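Local coordinates for DNA sulfur modification protein DndE (Escherichia coli, PDB 4LRV), which probably binds DNA as part of the system that places phosphorothioate sulfur in the DNA backbone, at residues 11-16 / 100-105; 19-22 / 26-29; 65-70 / 92-97. One frame throughout, in Å; residues are numbered along the deposited sequence.

Interaction 1: residues 11-16 / 100-105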
# COMPACT_ATOMS: atom_id res chain seq x y z
N ARG A 11 -26.69 3.32 9.68
CA ARG A 11 -26.16 4.62 9.99
C ARG A 11 -25.27 4.51 11.23
O ARG A 11 -24.12 4.97 11.22
CB ARG A 11 -27.31 5.62 10.21
CG ARG A 11 -26.88 7.00 10.68
CD ARG A 11 -26.21 7.79 9.58
NE ARG A 11 -25.87 9.13 10.05
CZ ARG A 11 -24.63 9.58 10.21
NH1 ARG A 11 -23.58 8.81 9.91
NH2 ARG A 11 -24.44 10.83 10.66
N GLN A 12 -25.80 3.85 12.26
CA GLN A 12 -25.06 3.63 13.50
C GLN A 12 -23.66 3.11 13.19
O GLN A 12 -22.66 3.68 13.66
CB GLN A 12 -25.82 2.65 14.41
CG GLN A 12 -25.13 2.33 15.73
CD GLN A 12 -25.93 1.36 16.61
OE1 GLN A 12 -25.84 0.14 16.45
NE2 GLN A 12 -26.72 1.91 17.54
N THR A 13 -23.58 2.06 12.37
CA THR A 13 -22.30 1.45 11.99
C THR A 13 -21.38 2.37 11.19
O THR A 13 -20.20 2.47 11.49
CB THR A 13 -22.51 0.15 11.20
OG1 THR A 13 -23.10 -0.83 12.07
CG2 THR A 13 -21.18 -0.39 10.63
N GLU A 14 -21.92 3.03 10.16
CA GLU A 14 -21.13 3.92 9.31
C GLU A 14 -20.42 4.96 10.16
O GLU A 14 -19.22 5.20 9.98
CB GLU A 14 -21.99 4.61 8.25
CG GLU A 14 -21.92 3.96 6.87
CD GLU A 14 -22.54 4.82 5.76
OE1 GLU A 14 -23.15 5.87 6.07
OE2 GLU A 14 -22.39 4.44 4.56
N ASP A 15 -21.17 5.54 11.09
CA ASP A 15 -20.65 6.56 11.98
C ASP A 15 -19.47 6.07 12.83
O ASP A 15 -18.51 6.81 13.04
CB ASP A 15 -21.78 7.10 12.86
CG ASP A 15 -21.35 8.29 13.68
OD1 ASP A 15 -20.43 9.02 13.25
OD2 ASP A 15 -21.95 8.48 14.76
N GLN A 16 -19.55 4.84 13.32
CA GLN A 16 -18.43 4.25 14.06
C GLN A 16 -17.24 3.93 13.16
O GLN A 16 -16.10 4.05 13.57
CB GLN A 16 -18.86 2.99 14.80
CG GLN A 16 -19.91 3.20 15.88
CD GLN A 16 -20.35 1.89 16.46
OE1 GLN A 16 -21.36 1.31 16.04
NE2 GLN A 16 -19.57 1.38 17.41
N ASP A 100 -21.22 -5.51 15.20
CA ASP A 100 -20.73 -6.17 16.41
C ASP A 100 -19.20 -6.03 16.51
O ASP A 100 -18.69 -5.54 17.50
CB ASP A 100 -21.16 -7.64 16.43
CG ASP A 100 -20.59 -8.39 17.61
OD1 ASP A 100 -21.10 -8.18 18.73
OD2 ASP A 100 -19.63 -9.17 17.41
N GLY A 101 -18.50 -6.45 15.46
CA GLY A 101 -17.05 -6.26 15.34
C GLY A 101 -16.54 -4.86 15.67
O GLY A 101 -15.56 -4.71 16.39
N ILE A 102 -17.21 -3.83 15.14
CA ILE A 102 -16.82 -2.43 15.39
C ILE A 102 -17.28 -1.87 16.75
O ILE A 102 -16.60 -1.02 17.31
CB ILE A 102 -17.26 -1.48 14.24
CG1 ILE A 102 -16.39 -0.22 14.22
CG2 ILE A 102 -18.74 -1.13 14.31
CD1 ILE A 102 -15.05 -0.41 13.53
N ALA A 103 -18.40 -2.34 17.28
CA ALA A 103 -18.83 -1.95 18.63
C ALA A 103 -17.80 -2.36 19.68
O ALA A 103 -17.65 -1.73 20.72
CB ALA A 103 -20.17 -2.58 18.96
N ALA A 104 -17.07 -3.43 19.37
CA ALA A 104 -16.07 -3.99 20.27
C ALA A 104 -14.87 -3.05 20.50
O ALA A 104 -13.82 -3.49 20.97
CB ALA A 104 -15.60 -5.35 19.74
N LEU A 105 -15.04 -1.77 20.16
CA LEU A 105 -13.96 -0.79 20.29
C LEU A 105 -14.42 0.44 21.09
O LEU A 105 -14.08 1.58 20.75
CB LEU A 105 -13.43 -0.38 18.91
CG LEU A 105 -13.02 -1.44 17.88
CD1 LEU A 105 -12.76 -0.81 16.52
CD2 LEU A 105 -11.80 -2.27 18.30

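Interaction 2: residues 19-22 / 26-29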
# COMPACT_ATOMS: atom_id res chain seq x y z
N LYS A 19 -15.25 7.16 12.73
CA LYS A 19 -14.50 7.60 13.90
C LYS A 19 -13.22 6.82 14.04
O LYS A 19 -12.20 7.37 14.41
CB LYS A 19 -15.33 7.46 15.18
CG LYS A 19 -16.48 8.43 15.25
CD LYS A 19 -17.37 8.14 16.43
CE LYS A 19 -18.71 8.81 16.25
NZ LYS A 19 -19.13 9.49 17.50
N LEU A 20 -13.29 5.52 13.75
CA LEU A 20 -12.11 4.68 13.71
C LEU A 20 -11.12 5.24 12.69
O LEU A 20 -9.93 5.33 12.96
CB LEU A 20 -12.47 3.24 13.36
CG LEU A 20 -11.29 2.28 13.21
CD1 LEU A 20 -10.60 2.12 14.56
CD2 LEU A 20 -11.73 0.94 12.64
N LYS A 21 -11.63 5.64 11.53
CA LYS A 21 -10.78 6.31 10.56
C LYS A 21 -10.16 7.59 11.14
O LYS A 21 -9.03 7.93 10.83
CB LYS A 21 -11.54 6.65 9.29
CG LYS A 21 -10.73 7.56 8.41
CD LYS A 21 -11.35 7.78 7.07
CE LYS A 21 -10.25 8.15 6.07
NZ LYS A 21 -10.82 8.21 4.69
N GLY A 22 -10.93 8.30 11.95
CA GLY A 22 -10.46 9.52 12.57
C GLY A 22 -9.19 9.32 13.36
O GLY A 22 -8.24 10.08 13.20
N ILE A 26 -7.32 3.88 9.11
CA ILE A 26 -8.09 2.80 8.48
C ILE A 26 -9.38 3.30 7.82
O ILE A 26 -10.24 3.88 8.48
CB ILE A 26 -8.42 1.69 9.48
CG1 ILE A 26 -7.13 1.23 10.19
CG2 ILE A 26 -9.13 0.54 8.78
CD1 ILE A 26 -7.35 0.52 11.53
N THR A 27 -9.47 3.07 6.52
CA THR A 27 -10.61 3.49 5.71
C THR A 27 -11.83 2.63 6.02
O THR A 27 -11.69 1.45 6.31
CB THR A 27 -10.29 3.32 4.24
OG1 THR A 27 -9.94 1.95 4.00
CG2 THR A 27 -9.12 4.19 3.85
N PRO A 28 -13.03 3.22 5.93
CA PRO A 28 -14.26 2.53 6.35
C PRO A 28 -14.43 1.13 5.75
O PRO A 28 -14.79 0.20 6.46
CB PRO A 28 -15.37 3.47 5.88
CG PRO A 28 -14.73 4.80 5.72
CD PRO A 28 -13.31 4.53 5.30
N ASN A 29 -14.14 0.97 4.47
CA ASN A 29 -14.32 -0.35 3.86
C ASN A 29 -13.35 -1.43 4.38
O ASN A 29 -13.73 -2.60 4.49
CB ASN A 29 -14.33 -0.27 2.32
CG ASN A 29 -12.98 0.09 1.73
OD1 ASN A 29 -12.15 0.75 2.37
ND2 ASN A 29 -12.76 -0.33 0.49

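Interaction 3: residues 65-70 / 92-97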
# COMPACT_ATOMS: atom_id res chain seq x y z
N THR A 65 -16.04 -3.32 -3.41
CA THR A 65 -15.57 -2.19 -2.64
C THR A 65 -15.53 -2.53 -1.15
O THR A 65 -14.52 -2.28 -0.49
CB THR A 65 -16.47 -0.96 -2.84
OG1 THR A 65 -16.68 -0.74 -4.24
CG2 THR A 65 -15.82 0.26 -2.25
N TRP A 66 -16.62 -3.10 -0.64
CA TRP A 66 -16.68 -3.46 0.77
C TRP A 66 -15.68 -4.56 1.11
O TRP A 66 -14.92 -4.43 2.07
CB TRP A 66 -18.07 -3.95 1.17
CG TRP A 66 -19.12 -2.88 1.37
CD1 TRP A 66 -20.26 -2.73 0.64
CD2 TRP A 66 -19.15 -1.86 2.38
NE1 TRP A 66 -20.99 -1.67 1.12
CE2 TRP A 66 -20.33 -1.12 2.18
CE3 TRP A 66 -18.28 -1.49 3.42
CZ2 TRP A 66 -20.68 -0.03 2.99
CZ3 TRP A 66 -18.64 -0.41 4.22
CH2 TRP A 66 -19.82 0.31 4.00
N LEU A 67 -15.68 -5.62 0.31
CA LEU A 67 -14.97 -6.84 0.70
C LEU A 67 -13.56 -6.96 0.16
O LEU A 67 -12.69 -7.48 0.85
CB LEU A 67 -15.80 -8.11 0.39
CG LEU A 67 -17.23 -8.09 0.95
CD1 LEU A 67 -17.94 -9.41 0.69
CD2 LEU A 67 -17.26 -7.72 2.44
N GLY A 68 -13.34 -6.49 -1.07
CA GLY A 68 -12.02 -6.59 -1.71
C GLY A 68 -11.57 -8.03 -1.88
O GLY A 68 -12.39 -8.89 -2.19
N GLU A 69 -10.27 -8.28 -1.65
CA GLU A 69 -9.70 -9.64 -1.72
C GLU A 69 -10.33 -10.59 -0.70
O GLU A 69 -10.15 -11.82 -0.79
CB GLU A 69 -8.19 -9.62 -1.48
CG GLU A 69 -7.44 -8.41 -2.03
CD GLU A 69 -6.94 -8.62 -3.45
OE1 GLU A 69 -5.75 -8.30 -3.71
OE2 GLU A 69 -7.73 -9.11 -4.29
N THR A 70 -11.02 -10.04 0.29
CA THR A 70 -11.61 -10.88 1.33
C THR A 70 -12.99 -11.40 0.90
O THR A 70 -13.65 -12.08 1.67
CB THR A 70 -11.70 -10.18 2.71
OG1 THR A 70 -12.87 -9.35 2.77
CG2 THR A 70 -10.45 -9.37 3.01
N LYS A 92 -28.34 -8.56 6.18
CA LYS A 92 -28.53 -8.23 7.59
C LYS A 92 -27.47 -8.93 8.45
O LYS A 92 -26.89 -8.31 9.34
CB LYS A 92 -29.93 -8.62 8.06
CG LYS A 92 -31.05 -7.74 7.51
CD LYS A 92 -32.42 -8.36 7.76
CE LYS A 92 -33.53 -7.31 7.61
NZ LYS A 92 -34.90 -7.92 7.59
N ALA A 93 -27.20 -10.20 8.16
CA ALA A 93 -26.20 -10.96 8.91
C ALA A 93 -24.79 -10.39 8.75
O ALA A 93 -24.10 -10.20 9.75
CB ALA A 93 -26.23 -12.42 8.50
N TRP A 94 -24.38 -10.09 7.51
CA TRP A 94 -23.09 -9.43 7.25
C TRP A 94 -23.00 -8.09 7.98
O TRP A 94 -22.01 -7.81 8.64
CB TRP A 94 -22.81 -9.25 5.73
CG TRP A 94 -21.65 -8.28 5.45
CD1 TRP A 94 -20.33 -8.53 5.61
CD2 TRP A 94 -21.74 -6.92 4.99
NE1 TRP A 94 -19.59 -7.42 5.29
CE2 TRP A 94 -20.43 -6.42 4.90
CE3 TRP A 94 -22.81 -6.07 4.64
CZ2 TRP A 94 -20.15 -5.11 4.48
CZ3 TRP A 94 -22.53 -4.78 4.23
CH2 TRP A 94 -21.20 -4.31 4.15
N ALA A 95 -24.05 -7.28 7.87
CA ALA A 95 -24.11 -5.98 8.56
C ALA A 95 -24.07 -6.10 10.08
O ALA A 95 -23.34 -5.37 10.75
CB ALA A 95 -25.34 -5.20 8.11
N ALA A 96 -24.86 -7.02 10.63
CA ALA A 96 -24.87 -7.24 12.07
C ALA A 96 -23.46 -7.57 12.57
O ALA A 96 -23.04 -7.06 13.61
CB ALA A 96 -25.86 -8.33 12.44
N HIS A 97 -22.75 -8.42 11.83
CA HIS A 97 -21.38 -8.76 12.15
C HIS A 97 -20.41 -7.58 12.05
O HIS A 97 -19.50 -7.47 12.86
CB HIS A 97 -20.88 -9.93 11.29
CG HIS A 97 -21.12 -11.27 11.89
ND1 HIS A 97 -21.94 -12.22 11.31
CD2 HIS A 97 -20.68 -11.81 13.05
CE1 HIS A 97 -21.98 -13.29 12.08
NE2 HIS A 97 -21.22 -13.07 13.14

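Interaction 1: residues 11-16 / 100-105
Helix 11-23, the first of a helix pair consistent with the ribbon-helix-helix class, meets the C-terminal turn of helix 87-103 chiefly through Gln16 and Ile102. These two residues also hold the closest pair of CA atoms across the contact, 7.0 Å apart. Their side chains run past each other in opposite directions. Gln16 lays the start of its aliphatic chain against Ile102, with Gln16 CB 4.1 Å from Ile102 CG1, and its amide carbon follows, Gln16 CD coming 4.0 Å from the branch methyl Ile102 CG2. This alignment follows from the glutamine torsions: CG lies beside the backbone N (chi1 -63°), and the chain is extended beyond it. The end of the Gln16 side chain therefore travels past the isoleucine and reaches the last helical residue, Ala103. One turn earlier, Thr13 adds a looser methyl contact, its CG2 4.5 Å from Ile102 CG2. The contact is mainly van der Waals, with Ile102 and Thr13 buried and Gln16 partly exposed. Replacing Gln16 by an alanine would probably strip the aliphatic cover from Ile102 and Ala103 and open a gap between the two helices. Beyond Ala103 the chain leaves helical geometry. Ile102 also rests on Leu17 of helix 11-23 and on Ala35 of helix 28-40, so from helix 87-103 it packs against both of these helices. Nearer the start of the segment, Thr13 packs on Val98 and Glu99 of helix 87-103.

Interaction 2: residues 19-22 / 26-29
Lys21 and Ile26 close the tight turn between helices 11-23 and 28-40, the two helices of a fold consistent with the ribbon-helix-helix class to which the DndE family is related. The carbonyl oxygen of Ile26 is directed at the start of the lysine side chain: Ile26 O lies 3.2 Å from Lys21 CB and equally close to Lys21 CA, where the geometry is that of a bent CA-H...O contact (121° at the hydrogen). CG of Lys21, anti to the backbone N (chi1 169°), leads an extended chain onward from this carbonyl. The lysine then crosses Pro28 at a slant, Lys21 CD coming 4.2 Å from Pro28 CD, and its tip passes the methyl of Thr27 loosely. The ammonium finds its strongest polar partner outside the chain, in the carbonyl of Gly25 of the third subunit, so the lysine joins the turn to the assembly. Behind this first shell, Thr24 fixes the turn, its hydroxyl bonded to both Leu20 O and Ile26 N. Ile26 also packs on Ala31 of the second helix and on Thr65 of the second subunit. Thr27 holds the N-cap position of helix 28-40, and its hydroxyl donates to Asn29 across 3.0 Å, Thr27 OG1 lying almost on the extension of the Asn29 CG-OD1 bond (171°).

Interaction 3: residues 65-70 / 92-97
Trp94 reaches Trp66 because its CG stands anti to the backbone N (chi1 166°), while the CG of Trp66 lies beside its own backbone N (chi1 -77°), turning one indole face toward Trp94. The two rings form a T-shaped pair with planes at 65°. Trp94 presents the edge of its six-membered ring to the face of the five-membered ring of Trp66, and its CH2 stands 3.6 Å above the Trp66 plane, displaced toward the rim and 3.7 Å from Trp66 CD2. Leu67 adds a methyl obliquely to the Trp94 ring, its CD2 3.7 Å from Trp94 NE1. Leu67 itself ends helix 63-67, and its carbonyl oxygen is gripped twice by Thr70, from OG1 at 2.7 Å and from the backbone N at 3.1 Å. Further out, Trp94 meets Phe36 of helix 28-40 and packs on Leu78 of helix 71-81, placing the pair in the buried core. Trp66 NE1 donates to Met7 O in strand 6-7, which anchors the indole that offers its face. The edge-to-face arrangement is consistent with a weak electrostatic attraction between the C-H edge and the indole face, added to apolar burial.

From the N terminus, the chain passes from strand 6-7 into helix 11-23, where interaction 1 opens; it closes only at the end of helix 87-103, so both other contacts fall within its span. Interaction 2 closes first, across the short turn into helix 28-40. Interaction 3 follows in series, bringing helix 63-67 against helix 87-103, with helix 71-81 in the connection between them. No two loops cross. Leu20 touches Ile102 and Leu105, joining interactions 1 and 2, while Asn29 probably hydrogen-bonds to the carbonyl of Thr65, joining 2 to 3. Interactions 1 and 3 share helix 87-103, which thereby ties the N-terminal helix pair to the later helices.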